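Local structure of PrgA (6Z9K) at residues 92-97 with 190-195. The protein is a cell-wall-anchored surface exclusion protein of Enterococcus faecalis that protects against unwanted conjugation, the part described being its CAP domain. Residues are numbered along the deposited sequence; the frame is centred on the assembly and turned at random.
Sequences GLSQLS and LQDGKT
Ser94 meets the turn 191-194 with both its backbone amide and its hydroxyl. Its N donates to Asp192 OD1 at 2.9 Å, an N-H...O angle of 163° marking a nearly straight bond that reaches the carboxylate oxygen close to its C-O axis. Ser94 OG, held between its own N and carbonyl carbon (chi1 55°), gives its proton to Lys194 O at 2.7 Å, in the carbonyl plane and on a lone pair. The same OG accepts weakly from Gly193 N, 3.1 Å away, and that amide also makes a weak bond to Asp192 OD1, so the turn's NH is shared between two acceptors. Gln191 to Lys194 form a type II beta turn, with Gly193 at positive phi, while Gly92 closes helix 70-90 as the C-prime residue of a Schellman motif. In the CAP domain the contact thus joins the exit of that helix to the link between helix 184-189 and strand 196-202, with the side chain of Lys194 about 11 Å from the bound magnesium ion. Further along, Ser97 N donates to Thr195 O at 2.8 Å from above the carbonyl plane, 45° out of it. In the conformer given, Ser97 OG bonds to the same oxygen and weakly to Asn230 O. A water donates to Thr195 O too and to Gln95 O, bridging the segments. Arg88 serves both loops, its NE bonding Ser94 O and its NH2 Gln191 O; Lys194 NZ is taken by Ser188 O and Ser216 OG. Leu93 CD1 makes an apolar contact with Leu190 CB at 4.0 Å, the two side chains crossing at about a right angle. Its CD2 rests against CB and CG of Asp192, and Leu96 CD2 packs on the carbonyl group and CB of Lys194.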
# COMPACT_ATOMS: atom_id res chain seq x y z
N GLY A 92 3.87 -15.36 -7.93
CA GLY A 92 2.76 -16.19 -8.40
C GLY A 92 1.55 -16.12 -7.49
O GLY A 92 0.86 -17.15 -7.31
N LEU A 93 1.32 -14.95 -6.89
CA LEU A 93 0.15 -14.65 -6.02
C LEU A 93 -0.96 -13.95 -6.79
O LEU A 93 -0.69 -13.28 -7.82
CB LEU A 93 0.65 -13.76 -4.89
CG LEU A 93 1.65 -14.38 -3.93
CD1 LEU A 93 2.29 -13.33 -3.08
CD2 LEU A 93 0.96 -15.39 -3.07
N SER A 94 -2.20 -14.05 -6.30
CA SER A 94 -3.34 -13.42 -6.98
C SER A 94 -3.06 -11.94 -7.14
O SER A 94 -2.43 -11.32 -6.21
CB SER A 94 -4.63 -13.69 -6.19
OG SER A 94 -4.48 -13.24 -4.83
N GLN A 95 -3.53 -11.36 -8.22
CA GLN A 95 -3.36 -9.94 -8.60
C GLN A 95 -4.52 -9.13 -8.02
O GLN A 95 -5.63 -9.66 -7.96
CB GLN A 95 -3.35 -9.81 -10.11
CG GLN A 95 -2.17 -10.49 -10.76
CD GLN A 95 -0.91 -9.86 -10.26
OE1 GLN A 95 -0.32 -10.34 -9.28
NE2 GLN A 95 -0.52 -8.76 -10.88
N LEU A 96 -4.28 -7.92 -7.60
CA LEU A 96 -5.29 -7.08 -6.92
C LEU A 96 -5.93 -6.13 -7.90
O LEU A 96 -5.25 -5.58 -8.75
CB LEU A 96 -4.64 -6.33 -5.75
CG LEU A 96 -3.77 -7.20 -4.84
CD1 LEU A 96 -2.96 -6.37 -3.88
CD2 LEU A 96 -4.57 -8.20 -4.04
N SER A 97 -7.22 -5.91 -7.72
CA SER A 97 -8.03 -4.91 -8.43
C SER A 97 -8.07 -3.64 -7.61
O SER A 97 -7.83 -3.73 -6.39
CB SER A 97 -9.41 -5.43 -8.71
OG SER A 97 -10.14 -5.65 -7.52
N LEU A 190 1.39 -9.84 1.19
CA LEU A 190 1.62 -10.94 0.24
C LEU A 190 0.68 -12.10 0.54
O LEU A 190 0.97 -13.21 0.11
CB LEU A 190 3.09 -11.34 0.31
CG LEU A 190 4.08 -10.25 -0.03
CD1 LEU A 190 5.50 -10.82 -0.03
CD2 LEU A 190 3.79 -9.62 -1.43
N GLN A 191 -0.47 -11.85 1.16
CA GLN A 191 -1.40 -12.96 1.49
C GLN A 191 -2.04 -13.52 0.21
O GLN A 191 -2.53 -12.75 -0.61
CB GLN A 191 -2.47 -12.46 2.46
CG GLN A 191 -3.38 -13.57 2.93
CD GLN A 191 -4.49 -13.13 3.84
OE1 GLN A 191 -4.39 -13.28 5.05
NE2 GLN A 191 -5.57 -12.64 3.27
N ASP A 192 -2.04 -14.84 -0.01
CA ASP A 192 -2.61 -15.31 -1.30
C ASP A 192 -4.14 -15.23 -1.16
O ASP A 192 -4.68 -15.23 -0.02
CB ASP A 192 -2.06 -16.65 -1.81
CG ASP A 192 -2.14 -16.91 -3.32
OD1 ASP A 192 -2.59 -16.02 -4.16
OD2 ASP A 192 -1.70 -18.05 -3.70
N GLY A 193 -4.80 -15.01 -2.27
CA GLY A 193 -6.25 -15.00 -2.40
C GLY A 193 -6.83 -13.60 -2.27
O GLY A 193 -8.01 -13.42 -2.56
N LYS A 194 -6.03 -12.61 -1.91
CA LYS A 194 -6.53 -11.22 -1.96
C LYS A 194 -6.83 -10.81 -3.40
O LYS A 194 -6.17 -11.25 -4.36
CB LYS A 194 -5.56 -10.28 -1.27
CG LYS A 194 -5.62 -10.37 0.24
CD LYS A 194 -4.73 -9.33 0.88
CE LYS A 194 -4.86 -9.31 2.38
NZ LYS A 194 -4.00 -8.27 2.98
N THR A 195 -7.85 -10.02 -3.57
CA THR A 195 -8.30 -9.63 -4.92
C THR A 195 -8.50 -8.14 -5.04
O THR A 195 -8.76 -7.72 -6.17
CB THR A 195 -9.61 -10.35 -5.27
OG1 THR A 195 -10.65 -9.93 -4.41
CG2 THR A 195 -9.40 -11.84 -5.25
O HOH W 1 -8.44 -9.16 -8.77